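Local coordinates for DUF4595 domain-containing protein (Bacteroides vulgatus, PDB 3TZG) that is of unknown function but folds as a porin-like antiparallel beta barrel, with a short helix and its flanking loops packed inside, at residues K72-R76 with N190-L194; K95-Y101 with D182-Y186; F120-G126 with M140-A146; H154-N158 with Y174-Y178. All coordinates share one frame. Residue numbers count along the deposited sequence, not the author numbering.

In the fold
Following the chain from the N terminus, 72-76 and then 95-101 open two long loops on neighbouring barrel strands, and both stay open while the next strands are laid down. Contact 3 closes first, pairing 120-126 with 140-146 in a hairpin. Contact 4 follows in series, bringing the loop 174-178 back against strand residues 154-158. The helix at 182-186 then closes contact 2, and the turn 190-194 closes contact 1, so contact 1 encloses contact 2, which encloses both others. Contact 3 is part of the wall; contacts 1, 2 and 4 fasten one inner segment, loop, helix and turn, to it. Contacts 1 and 2 meet through Ala75 and Tyr101.

Contact 1: residues K72-R76 with N190-L194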
loop_
_atom_site.group_PDB
_atom_site.type_symbol
_atom_site.label_atom_id
_atom_site.label_comp_id
_atom_site.label_asym_id
_atom_site.label_seq_id
_atom_site.Cartn_x
_atom_site.Cartn_y
_atom_site.Cartn_z
ATOM N N LYS A 72 4.162 9.914 -18.494
ATOM C CA LYS A 72 4.697 8.818 -19.320
ATOM C C LYS A 72 4.271 7.448 -18.739
ATOM O O LYS A 72 5.105 6.536 -18.583
ATOM C CB LYS A 72 6.242 8.889 -19.461
ATOM C CG LYS A 72 6.844 10.221 -19.918
ATOM C CD LYS A 72 7.026 10.337 -21.416
ATOM C CE LYS A 72 8.164 11.267 -21.819
ATOM N NZ LYS A 72 7.937 12.686 -21.429
ATOM N N GLY A 73 2.987 7.358 -18.385
ATOM C CA GLY A 73 2.358 6.140 -17.883
ATOM C C GLY A 73 2.620 5.718 -16.455
ATOM O O GLY A 73 2.261 4.594 -16.092
ATOM N N LYS A 74 3.213 6.593 -15.623
ATOM C CA LYS A 74 3.508 6.299 -14.204
ATOM C C LYS A 74 3.307 7.489 -13.302
ATOM O O LYS A 74 3.586 8.621 -13.720
ATOM C CB LYS A 74 4.970 5.846 -14.018
ATOM C CG LYS A 74 5.441 4.652 -14.820
ATOM C CD LYS A 74 6.912 4.476 -14.579
ATOM C CE LYS A 74 7.468 3.279 -15.279
ATOM N NZ LYS A 74 8.919 3.148 -15.020
ATOM N N ALA A 75 2.914 7.254 -12.038
ATOM C CA ALA A 75 2.868 8.364 -11.076
ATOM C C ALA A 75 4.299 8.898 -10.881
ATOM O O ALA A 75 5.245 8.111 -10.715
ATOM C CB ALA A 75 2.259 7.932 -9.753
ATOM N N ARG A 76 4.466 10.221 -11.014
ATOM C CA ARG A 76 5.776 10.838 -10.904
ATOM C C ARG A 76 5.936 11.558 -9.563
ATOM O O ARG A 76 7.057 11.687 -9.062
ATOM C CB ARG A 76 5.992 11.804 -12.073
ATOM C CG ARG A 76 5.939 11.105 -13.424
ATOM C CD ARG A 76 7.022 10.058 -13.560
ATOM N NE ARG A 76 6.849 9.261 -14.770
ATOM C CZ ARG A 76 7.718 8.353 -15.192
ATOM N NH1 ARG A 76 8.824 8.112 -14.499
ATOM N NH2 ARG A 76 7.493 7.684 -16.315
ATOM N N ASN A 190 -1.707 0.037 -9.234
ATOM C CA ASN A 190 -0.501 -0.168 -10.047
ATOM C C ASN A 190 -0.072 1.141 -10.769
ATOM O O ASN A 190 0.211 1.136 -11.985
ATOM C CB ASN A 190 -0.701 -1.306 -11.078
ATOM C CG ASN A 190 0.595 -1.854 -11.636
ATOM O OD1 ASN A 190 1.615 -1.967 -10.936
ATOM N ND2 ASN A 190 0.580 -2.232 -12.908
ATOM N N LEU A 191 0.005 2.254 -10.006
ATOM C CA LEU A 191 0.372 3.543 -10.585
ATOM C C LEU A 191 1.885 3.573 -10.921
ATOM O O LEU A 191 2.325 4.435 -11.700
ATOM C CB LEU A 191 -0.015 4.717 -9.672
ATOM C CG LEU A 191 -1.473 4.809 -9.208
ATOM C CD1 LEU A 191 -1.715 6.112 -8.463
ATOM C CD2 LEU A 191 -2.458 4.713 -10.364
ATOM N N GLY A 192 2.641 2.611 -10.375
ATOM C CA GLY A 192 4.067 2.474 -10.659
ATOM C C GLY A 192 4.307 1.665 -11.927
ATOM O O GLY A 192 5.454 1.531 -12.370
ATOM N N GLN A 193 3.206 1.092 -12.508
ATOM C CA GLN A 193 3.176 0.282 -13.733
ATOM C C GLN A 193 4.206 -0.878 -13.590
ATOM O O GLN A 193 5.062 -1.095 -14.444
ATOM C CB GLN A 193 3.445 1.191 -14.934
ATOM C CG GLN A 193 2.924 0.736 -16.269
ATOM C CD GLN A 193 3.307 1.751 -17.343
ATOM O OE1 GLN A 193 4.471 2.197 -17.462
ATOM N NE2 GLN A 193 2.331 2.148 -18.151
ATOM N N LEU A 194 4.083 -1.625 -12.483
ATOM C CA LEU A 194 4.896 -2.771 -12.101
ATOM C C LEU A 194 4.799 -3.922 -13.107
ATOM O O LEU A 194 3.708 -4.291 -13.554
ATOM C CB LEU A 194 4.461 -3.267 -10.724
ATOM C CG LEU A 194 5.023 -2.597 -9.471
ATOM C CD1 LEU A 194 4.927 -1.075 -9.498
ATOM C CD2 LEU A 194 4.347 -3.165 -8.242
#
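Here a beta hairpin turn meets the C-terminal end of the interior helix 181-188, whose Schellman motif at Asn190 runs into a type I turn from Asn190 to Gln193. Lys72 and Gly73, both with positive phi, form the turn between strands 63-71 and 74-85; a CB on Gly73 would collide with Gln193 NE2. Strand geometry begins at Lys74, which lies across the turn: its CA makes a CA-H...O contact with Leu191 O at 3.3 Å, and its extended side chain passes Gln193, Lys74 CG to Gln193 OE1 3.7 Å, with a cation-pi contact to Tyr101 beyond. Ala75 turns its CA-to-CB bond toward 190-194; its N donates to Leu191 O at 2.9 Å and 164°, while Ala75 CB rests 3.9 Å from Leu191 CB. Arg76 points its CA-to-CB bond away, and its guanidinium folds back over the hairpin turn, NE bonded to Gly71 O and Arg76 NH2 making a weak 3.5 Å bond to Lys72 O.

Contact 2: residues K95-Y101 with D182-Y186; sequences KQTVYDY and DSFFY
Tyr99 lays one face of its ring over the ring of Tyr186 in an offset stack, centroids 4.3 Å apart and planes only 7° from parallel, with Tyr99 CD1 3.5 Å from Tyr186 CE1. Tyr99 takes chi1 m and Tyr186 chi1 t, so each ring reaches across a gap of 12.0 Å between the axes of the strand 95-101 and the helical segment 182-186. The two run roughly the same way, crossing at -29°, with Lys95 nearest Asp182, Thr97 nearest Ser183 and Tyr99 nearest Tyr186 by CA. The backbone of 95-101 has regular beta-strand phi/psi, near -120/130; 182-186 is one helical turn, closed by Tyr186 N to Asp182 O at 2.9 Å. This is a helix packed inside a beta barrel: the CA-to-CB bonds of Lys95, Thr97 and Tyr99 point toward it, and those of the intervening residues do not. At one end Lys95, all t, extends to a buried salt bridge, its NZ 2.8 Å from Asp182 OD1 and 2.9 Å, more weakly, from Asp182 OD2; Asp182 takes chi1 p. Ser78 bonds Tyr99 OH, and Ser110 bonds Thr97 OG1. At the other end Tyr101, chi1 m, offers OH as acceptor to Tyr186 OH at 2.8 Å, each hydroxyl lying at the edge of the other ring, near its plane, while Tyr101 OH also bonds Ala75 O.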
loop_
_atom_site.group_PDB
_atom_site.type_symbol
_atom_site.label_atom_id
_atom_site.label_comp_id
_atom_site.label_asym_id
_atom_site.label_seq_id
_atom_site.Cartn_x
_atom_site.Cartn_y
_atom_site.Cartn_z
ATOM N N LYS A 95 1.339 16.105 2.924
ATOM C CA LYS A 95 2.333 15.147 2.458
ATOM C C LYS A 95 2.701 15.410 0.998
ATOM O O LYS A 95 1.831 15.462 0.129
ATOM C CB LYS A 95 1.813 13.717 2.628
ATOM C CG LYS A 95 2.856 12.646 2.354
ATOM C CD LYS A 95 2.202 11.283 2.394
ATOM C CE LYS A 95 3.136 10.148 2.132
ATOM N NZ LYS A 95 2.484 8.836 2.319
ATOM N N GLN A 96 3.996 15.585 0.749
ATOM C CA GLN A 96 4.558 15.773 -0.583
ATOM C C GLN A 96 5.443 14.584 -0.941
ATOM O O GLN A 96 6.447 14.321 -0.272
ATOM C CB GLN A 96 5.336 17.073 -0.669
ATOM C CG GLN A 96 4.478 18.267 -0.880
ATOM C CD GLN A 96 5.246 19.560 -0.846
ATOM O OE1 GLN A 96 6.425 19.623 -0.505
ATOM N NE2 GLN A 96 4.579 20.634 -1.189
ATOM N N THR A 97 5.074 13.871 -1.990
ATOM C CA THR A 97 5.809 12.675 -2.368
ATOM C C THR A 97 6.248 12.727 -3.831
ATOM O O THR A 97 5.543 13.296 -4.676
ATOM C CB THR A 97 4.916 11.446 -2.110
ATOM O OG1 THR A 97 4.659 11.393 -0.712
ATOM C CG2 THR A 97 5.571 10.146 -2.535
ATOM N N VAL A 98 7.410 12.096 -4.107
ATOM C CA VAL A 98 7.978 11.918 -5.437
ATOM C C VAL A 98 8.319 10.428 -5.610
ATOM O O VAL A 98 8.777 9.765 -4.677
ATOM C CB VAL A 98 9.185 12.843 -5.748
ATOM C CG1 VAL A 98 8.727 14.285 -5.911
ATOM C CG2 VAL A 98 10.303 12.723 -4.701
ATOM N N TYR A 99 8.019 9.904 -6.803
ATOM C CA TYR A 99 8.244 8.508 -7.223
ATOM C C TYR A 99 9.370 8.484 -8.289
ATOM O O TYR A 99 9.274 9.199 -9.290
ATOM C CB TYR A 99 6.918 7.894 -7.758
ATOM C CG TYR A 99 5.758 8.014 -6.785
ATOM C CD1 TYR A 99 5.634 7.144 -5.709
ATOM C CD2 TYR A 99 4.809 9.022 -6.919
ATOM C CE1 TYR A 99 4.620 7.295 -4.767
ATOM C CE2 TYR A 99 3.760 9.159 -6.000
ATOM C CZ TYR A 99 3.677 8.302 -4.916
ATOM O OH TYR A 99 2.675 8.433 -3.968
ATOM N N ASP A 100 10.473 7.750 -8.026
ATOM C CA ASP A 100 11.602 7.625 -8.961
ATOM C C ASP A 100 11.875 6.169 -9.251
ATOM O O ASP A 100 11.805 5.316 -8.350
ATOM C CB ASP A 100 12.849 8.306 -8.459
ATOM C CG ASP A 100 12.688 9.812 -8.490
ATOM O OD1 ASP A 100 12.995 10.428 -9.551
ATOM O OD2 ASP A 100 12.251 10.379 -7.464
ATOM N N TYR A 101 12.171 5.895 -10.538
ATOM C CA TYR A 101 12.344 4.560 -11.093
ATOM C C TYR A 101 13.696 4.432 -11.736
ATOM O O TYR A 101 14.046 5.296 -12.518
ATOM C CB TYR A 101 11.229 4.291 -12.123
ATOM C CG TYR A 101 9.851 4.639 -11.611
ATOM C CD1 TYR A 101 9.094 3.711 -10.904
ATOM C CD2 TYR A 101 9.317 5.909 -11.797
ATOM C CE1 TYR A 101 7.819 4.025 -10.436
ATOM C CE2 TYR A 101 8.059 6.245 -11.296
ATOM C CZ TYR A 101 7.299 5.289 -10.647
ATOM O OH TYR A 101 6.072 5.615 -10.133
ATOM N N ASP A 182 -2.168 6.631 0.887
ATOM C CA ASP A 182 -1.874 7.064 -0.474
ATOM C C ASP A 182 -0.937 6.042 -1.146
ATOM O O ASP A 182 -1.137 5.712 -2.317
ATOM C CB ASP A 182 -1.284 8.482 -0.505
ATOM C CG ASP A 182 -0.086 8.708 0.374
ATOM O OD1 ASP A 182 -0.206 8.493 1.610
ATOM O OD2 ASP A 182 0.954 9.182 -0.154
ATOM N N SER A 183 0.030 5.482 -0.388
ATOM C CA SER A 183 0.930 4.461 -0.922
ATOM C C SER A 183 0.154 3.158 -1.159
ATOM O O SER A 183 0.420 2.457 -2.147
ATOM C CB SER A 183 2.118 4.239 0.003
ATOM O OG SER A 183 3.133 5.231 -0.144
ATOM N N PHE A 184 -0.850 2.860 -0.282
ATOM C CA PHE A 184 -1.707 1.698 -0.457
ATOM C C PHE A 184 -2.338 1.749 -1.853
ATOM O O PHE A 184 -2.149 0.817 -2.641
ATOM C CB PHE A 184 -2.776 1.630 0.642
ATOM C CG PHE A 184 -3.886 0.655 0.342
ATOM C CD1 PHE A 184 -3.710 -0.705 0.548
ATOM C CD2 PHE A 184 -5.103 1.096 -0.180
ATOM C CE1 PHE A 184 -4.736 -1.602 0.266
ATOM C CE2 PHE A 184 -6.130 0.190 -0.469
ATOM C CZ PHE A 184 -5.943 -1.146 -0.230
ATOM N N PHE A 185 -3.030 2.874 -2.177
ATOM C CA PHE A 185 -3.679 3.083 -3.464
ATOM C C PHE A 185 -2.661 3.118 -4.620
ATOM O O PHE A 185 -2.938 2.549 -5.687
ATOM C CB PHE A 185 -4.513 4.358 -3.441
ATOM C CG PHE A 185 -5.799 4.151 -2.686
ATOM C CD1 PHE A 185 -6.729 3.199 -3.102
ATOM C CD2 PHE A 185 -6.079 4.889 -1.538
ATOM C CE1 PHE A 185 -7.905 2.986 -2.373
ATOM C CE2 PHE A 185 -7.260 4.674 -0.818
ATOM C CZ PHE A 185 -8.159 3.724 -1.242
ATOM N N TYR A 186 -1.476 3.710 -4.390
ATOM C CA TYR A 186 -0.414 3.741 -5.389
ATOM C C TYR A 186 -0.064 2.332 -5.865
ATOM O O TYR A 186 0.069 2.138 -7.066
ATOM C CB TYR A 186 0.837 4.433 -4.828
ATOM C CG TYR A 186 2.066 4.284 -5.699
ATOM C CD1 TYR A 186 2.311 5.165 -6.752
ATOM C CD2 TYR A 186 2.997 3.279 -5.457
ATOM C CE1 TYR A 186 3.465 5.059 -7.530
ATOM C CE2 TYR A 186 4.154 3.162 -6.228
ATOM C CZ TYR A 186 4.388 4.059 -7.256
ATOM O OH TYR A 186 5.517 3.937 -8.016
#

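Contact 3: residues F120-G126 with M140-A146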
loop_
_atom_site.group_PDB
_atom_site.type_symbol
_atom_site.label_atom_id
_atom_site.label_comp_id
_atom_site.label_asym_id
_atom_site.label_seq_id
_atom_site.Cartn_x
_atom_site.Cartn_y
_atom_site.Cartn_z
ATOM N N PHE A 120 7.852 21.288 9.824
ATOM C CA PHE A 120 8.291 19.967 9.383
ATOM C C PHE A 120 7.981 18.928 10.465
ATOM O O PHE A 120 8.330 19.121 11.633
ATOM C CB PHE A 120 9.791 19.980 9.047
ATOM C CG PHE A 120 10.313 18.612 8.679
ATOM C CD1 PHE A 120 10.087 18.082 7.408
ATOM C CD2 PHE A 120 10.996 17.833 9.614
ATOM C CE1 PHE A 120 10.535 16.804 7.082
ATOM C CE2 PHE A 120 11.451 16.559 9.280
ATOM C CZ PHE A 120 11.225 16.057 8.015
ATOM N N LEU A 121 7.372 17.819 10.073
ATOM C CA LEU A 121 6.966 16.793 11.030
ATOM C C LEU A 121 7.680 15.452 10.847
ATOM O O LEU A 121 7.973 14.788 11.857
ATOM C CB LEU A 121 5.441 16.538 10.896
ATOM C CG LEU A 121 4.483 17.709 11.142
ATOM C CD1 LEU A 121 3.109 17.397 10.610
ATOM C CD2 LEU A 121 4.392 18.045 12.590
ATOM N N LYS A 122 7.866 15.017 9.575
ATOM C CA LYS A 122 8.389 13.685 9.258
ATOM C C LYS A 122 8.890 13.550 7.813
ATOM O O LYS A 122 8.303 14.111 6.879
ATOM C CB LYS A 122 7.236 12.686 9.461
ATOM C CG LYS A 122 7.615 11.257 9.715
ATOM C CD LYS A 122 6.329 10.433 9.901
ATOM C CE LYS A 122 6.518 8.927 9.840
ATOM N NZ LYS A 122 7.417 8.416 10.913
ATOM N N LYS A 123 9.958 12.757 7.639
ATOM C CA LYS A 123 10.520 12.372 6.344
ATOM C C LYS A 123 10.533 10.850 6.264
ATOM O O LYS A 123 10.972 10.193 7.207
ATOM C CB LYS A 123 11.926 12.964 6.141
ATOM C CG LYS A 123 12.387 12.968 4.695
ATOM C CD LYS A 123 13.797 13.474 4.562
ATOM C CE LYS A 123 14.195 13.545 3.099
ATOM N NZ LYS A 123 15.633 13.918 2.895
ATOM N N VAL A 124 9.993 10.288 5.184
ATOM C CA VAL A 124 9.986 8.832 4.956
ATOM C C VAL A 124 10.640 8.564 3.601
ATOM O O VAL A 124 10.301 9.226 2.611
ATOM C CB VAL A 124 8.590 8.193 5.048
ATOM C CG1 VAL A 124 8.699 6.678 5.008
ATOM C CG2 VAL A 124 7.847 8.647 6.313
ATOM N N GLN A 125 11.632 7.651 3.570
ATOM C CA GLN A 125 12.373 7.302 2.356
ATOM C C GLN A 125 12.321 5.799 2.148
ATOM O O GLN A 125 12.841 5.048 2.957
ATOM C CB GLN A 125 13.820 7.801 2.440
ATOM C CG GLN A 125 13.944 9.299 2.640
ATOM C CD GLN A 125 15.372 9.686 2.833
ATOM O OE1 GLN A 125 16.028 10.145 1.901
ATOM N NE2 GLN A 125 15.895 9.495 4.042
ATOM N N GLY A 126 11.678 5.366 1.079
ATOM C CA GLY A 126 11.512 3.950 0.817
ATOM C C GLY A 126 12.129 3.525 -0.478
ATOM O O GLY A 126 11.986 4.228 -1.480
HETATM N N MSE A 140 13.261 -1.222 1.859
HETATM C CA MSE A 140 14.067 -0.504 2.843
HETATM C C MSE A 140 13.440 0.846 3.088
HETATM O O MSE A 140 13.158 1.576 2.127
HETATM C CB MSE A 140 15.515 -0.366 2.393
HETATM C CG MSE A 140 16.252 -1.671 2.417
HETATM SE SE MSE A 140 16.930 -2.171 0.673
HETATM C CE MSE A 140 15.318 -2.431 -0.331
ATOM N N THR A 141 13.145 1.146 4.370
ATOM C CA THR A 141 12.499 2.391 4.754
ATOM C C THR A 141 13.270 3.051 5.850
ATOM O O THR A 141 13.659 2.393 6.813
ATOM C CB THR A 141 11.053 2.182 5.182
ATOM O OG1 THR A 141 10.401 1.213 4.362
ATOM C CG2 THR A 141 10.272 3.457 5.144
ATOM N N VAL A 142 13.486 4.365 5.703
ATOM C CA VAL A 142 14.150 5.217 6.671
ATOM C C VAL A 142 13.177 6.293 7.069
ATOM O O VAL A 142 12.666 7.006 6.203
ATOM C CB VAL A 142 15.487 5.800 6.158
ATOM C CG1 VAL A 142 16.133 6.711 7.206
ATOM C CG2 VAL A 142 16.442 4.686 5.748
ATOM N N PHE A 143 12.930 6.414 8.388
ATOM C CA PHE A 143 12.037 7.411 8.987
ATOM C C PHE A 143 12.835 8.442 9.739
ATOM O O PHE A 143 13.545 8.091 10.684
ATOM C CB PHE A 143 11.025 6.743 9.931
ATOM C CG PHE A 143 10.114 5.720 9.295
ATOM C CD1 PHE A 143 10.519 4.396 9.157
ATOM C CD2 PHE A 143 8.841 6.080 8.849
ATOM C CE1 PHE A 143 9.671 3.452 8.567
ATOM C CE2 PHE A 143 7.992 5.140 8.261
ATOM C CZ PHE A 143 8.409 3.830 8.129
ATOM N N THR A 144 12.756 9.712 9.308
ATOM C CA THR A 144 13.416 10.807 10.013
ATOM C C THR A 144 12.323 11.636 10.686
ATOM O O THR A 144 11.375 12.074 10.026
ATOM C CB THR A 144 14.328 11.631 9.112
ATOM O OG1 THR A 144 15.304 10.770 8.541
ATOM C CG2 THR A 144 15.043 12.726 9.879
ATOM N N GLU A 145 12.431 11.779 12.012
ATOM C CA GLU A 145 11.476 12.534 12.814
ATOM C C GLU A 145 11.933 13.985 12.902
ATOM O O GLU A 145 13.085 14.277 12.574
ATOM C CB GLU A 145 11.315 11.895 14.200
ATOM C CG GLU A 145 10.600 10.548 14.180
ATOM C CD GLU A 145 9.126 10.573 13.820
ATOM O OE1 GLU A 145 8.439 11.555 14.179
ATOM O OE2 GLU A 145 8.642 9.580 13.233
ATOM N N ALA A 146 11.020 14.896 13.308
ATOM C CA ALA A 146 11.246 16.346 13.424
ATOM C C ALA A 146 12.528 16.688 14.229
ATOM O O ALA A 146 13.268 17.605 13.829
ATOM C CB ALA A 146 10.043 16.996 14.076
#
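This is strand-to-strand pairing in the barrel wall, between the two arms of the hairpin formed by strands 120-130 and 136-145. The axes of 120-126 and 140-145 run antiparallel at 168° and approach to 4.6 Å. Lys123 with Thr144 and Gln125 with Val142 are the hydrogen-bonded pairs: Lys123 N to Thr144 O is 2.9 Å and Thr144 N to Lys123 O 2.8 Å, while Gln125 N to Val142 O and Val142 N to Gln125 O are both 2.9 Å. CA-H...O contacts fill the gaps, such as Thr141 CA to Gln125 O at 3.2 Å. Lys122, Val124, Thr141, Phe143 and Glu145 share one face, where Lys122 NZ forms a salt bridge with Glu145 OE2 at 2.9 Å and Val124 CG1 packs 3.7 Å from Phe143 CE2. Toward Ala146 the pairing frays to a weak bond, Ala146 N to Leu121 O, 3.4 Å, beside a classic beta bulge of Leu121 and Lys122 against Tyr112. Such antiparallel hairpins of consecutive strands are typical of an up-and-down barrel wall.

Contact 4: residues H154-N158 with Y174-Y178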
loop_
_atom_site.group_PDB
_atom_site.type_symbol
_atom_site.label_atom_id
_atom_site.label_comp_id
_atom_site.label_asym_id
_atom_site.label_seq_id
_atom_site.Cartn_x
_atom_site.Cartn_y
_atom_site.Cartn_z
ATOM N N HIS A 154 14.118 -3.017 7.320
ATOM C CA HIS A 154 14.416 -3.782 6.136
ATOM C C HIS A 154 13.442 -4.930 6.106
ATOM O O HIS A 154 13.395 -5.691 7.079
ATOM C CB HIS A 154 15.862 -4.241 6.146
ATOM C CG HIS A 154 16.443 -4.552 4.801
ATOM N ND1 HIS A 154 17.764 -4.265 4.515
ATOM C CD2 HIS A 154 15.866 -5.098 3.705
ATOM C CE1 HIS A 154 17.968 -4.689 3.281
ATOM N NE2 HIS A 154 16.853 -5.195 2.744
ATOM N N THR A 155 12.614 -5.022 5.041
ATOM C CA THR A 155 11.594 -6.077 4.881
ATOM C C THR A 155 12.008 -7.051 3.731
ATOM O O THR A 155 12.409 -6.611 2.657
ATOM C CB THR A 155 10.234 -5.447 4.638
ATOM O OG1 THR A 155 9.940 -4.509 5.670
ATOM C CG2 THR A 155 9.149 -6.446 4.584
ATOM N N TYR A 156 11.954 -8.368 3.986
ATOM C CA TYR A 156 12.330 -9.375 2.986
ATOM C C TYR A 156 11.108 -10.232 2.643
ATOM O O TYR A 156 10.369 -10.612 3.544
ATOM C CB TYR A 156 13.510 -10.248 3.484
ATOM C CG TYR A 156 14.743 -9.470 3.887
ATOM C CD1 TYR A 156 14.886 -8.964 5.180
ATOM C CD2 TYR A 156 15.790 -9.271 2.994
ATOM C CE1 TYR A 156 16.045 -8.299 5.574
ATOM C CE2 TYR A 156 16.940 -8.569 3.368
ATOM C CZ TYR A 156 17.065 -8.096 4.663
ATOM O OH TYR A 156 18.175 -7.372 5.038
ATOM N N TYR A 157 10.890 -10.539 1.353
ATOM C CA TYR A 157 9.724 -11.331 0.915
ATOM C C TYR A 157 10.134 -12.627 0.267
ATOM O O TYR A 157 10.995 -12.644 -0.615
ATOM C CB TYR A 157 8.845 -10.536 -0.082
ATOM C CG TYR A 157 8.243 -9.295 0.522
ATOM C CD1 TYR A 157 7.077 -9.361 1.278
ATOM C CD2 TYR A 157 8.889 -8.071 0.428
ATOM C CE1 TYR A 157 6.556 -8.234 1.907
ATOM C CE2 TYR A 157 8.377 -6.934 1.050
ATOM C CZ TYR A 157 7.200 -7.014 1.774
ATOM O OH TYR A 157 6.687 -5.887 2.376
ATOM N N ASN A 158 9.458 -13.703 0.650
ATOM C CA ASN A 158 9.712 -15.041 0.114
ATOM C C ASN A 158 8.513 -15.503 -0.761
ATOM O O ASN A 158 7.367 -15.331 -0.356
ATOM C CB ASN A 158 9.974 -16.016 1.253
ATOM C CG ASN A 158 10.306 -17.391 0.767
ATOM O OD1 ASN A 158 9.418 -18.204 0.456
ATOM N ND2 ASN A 158 11.593 -17.669 0.648
ATOM N N TYR A 174 -2.200 -5.408 -0.065
ATOM C CA TYR A 174 -2.803 -5.799 1.196
ATOM C C TYR A 174 -1.778 -6.452 2.122
ATOM O O TYR A 174 -2.105 -6.623 3.299
ATOM C CB TYR A 174 -4.007 -6.729 0.969
ATOM C CG TYR A 174 -5.222 -6.005 0.419
ATOM C CD1 TYR A 174 -5.961 -5.136 1.217
ATOM C CD2 TYR A 174 -5.606 -6.154 -0.909
ATOM C CE1 TYR A 174 -7.038 -4.419 0.704
ATOM C CE2 TYR A 174 -6.683 -5.439 -1.438
ATOM C CZ TYR A 174 -7.400 -4.573 -0.625
ATOM O OH TYR A 174 -8.502 -3.882 -1.103
ATOM N N VAL A 175 -0.534 -6.762 1.641
ATOM C CA VAL A 175 0.499 -7.399 2.485
ATOM C C VAL A 175 1.877 -6.672 2.472
ATOM O O VAL A 175 2.677 -6.887 3.392
ATOM C CB VAL A 175 0.736 -8.873 2.104
ATOM C CG1 VAL A 175 -0.509 -9.713 2.326
ATOM C CG2 VAL A 175 1.256 -9.033 0.678
ATOM N N ILE A 176 2.186 -5.874 1.442
ATOM C CA ILE A 176 3.531 -5.255 1.389
ATOM C C ILE A 176 3.593 -3.992 2.276
ATOM O O ILE A 176 2.569 -3.531 2.813
ATOM C CB ILE A 176 4.051 -4.963 -0.037
ATOM C CG1 ILE A 176 3.274 -3.816 -0.701
ATOM C CG2 ILE A 176 4.016 -6.294 -0.839
ATOM C CD1 ILE A 176 3.677 -3.450 -2.075
ATOM N N ASP A 177 4.857 -3.537 2.496
ATOM C CA ASP A 177 5.331 -2.437 3.341
ATOM C C ASP A 177 5.257 -1.126 2.621
ATOM O O ASP A 177 5.976 -0.944 1.647
ATOM C CB ASP A 177 6.797 -2.725 3.705
ATOM C CG ASP A 177 7.221 -2.310 5.083
ATOM O OD1 ASP A 177 7.043 -3.115 6.024
ATOM O OD2 ASP A 177 7.790 -1.211 5.219
ATOM N N TYR A 178 4.427 -0.193 3.094
ATOM C CA TYR A 178 4.288 1.149 2.498
ATOM C C TYR A 178 3.995 2.194 3.609
ATOM O O TYR A 178 3.622 1.837 4.735
ATOM C CB TYR A 178 3.201 1.175 1.397
ATOM C CG TYR A 178 1.856 0.705 1.892
ATOM C CD1 TYR A 178 1.030 1.546 2.629
ATOM C CD2 TYR A 178 1.429 -0.598 1.675
ATOM C CE1 TYR A 178 -0.157 1.087 3.185
ATOM C CE2 TYR A 178 0.217 -1.052 2.181
ATOM C CZ TYR A 178 -0.579 -0.203 2.933
ATOM O OH TYR A 178 -1.785 -0.629 3.443
HETATM O O HOH W 1 10.828 -1.361 5.006
HETATM O O HOH W 2 4.920 -5.945 4.471
#
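Tyr157 gives up more surface here than any other residue, with Asp177 and then Thr155 following. Tyr157 and Thr155, two apart on strand 150-158, both turn their CA-to-CB bonds toward the loop 174-178, and Asp177 turns back toward them. Tyr157, with chi1 m, sends its hydroxyl to the loop backbone: Tyr157 OH is 3.0 Å from Asp177 N and 3.4 Å from Ile176 CA. A water bridges the same hydroxyl to the loop, lying 2.7 Å from Tyr157 OH and donating to Val175 O, also at 2.7 Å. Apolar contact comes from Tyr157 CZ and Ile176 CB at 4.2 Å. Two residues earlier, Thr155 OG1 and Asp177 OD1 are 3.2 Å apart, a weak hydrogen bond at best, since that proton has another acceptor within reach; a second water lies 3.0 Å from Asp177 OD2, to which it can donate, and makes a weak bond of 3.3 Å to Thr155 OG1. The loop lies against the inside of the barrel, with waters bridging part of the gap. Strands 136-145 and 199-208 flank 150-158, adding Thr141 and Tyr206 around Asp177, while Ile176 packs on Phe187 and Tyr178 on Ser183 of helix 181-188.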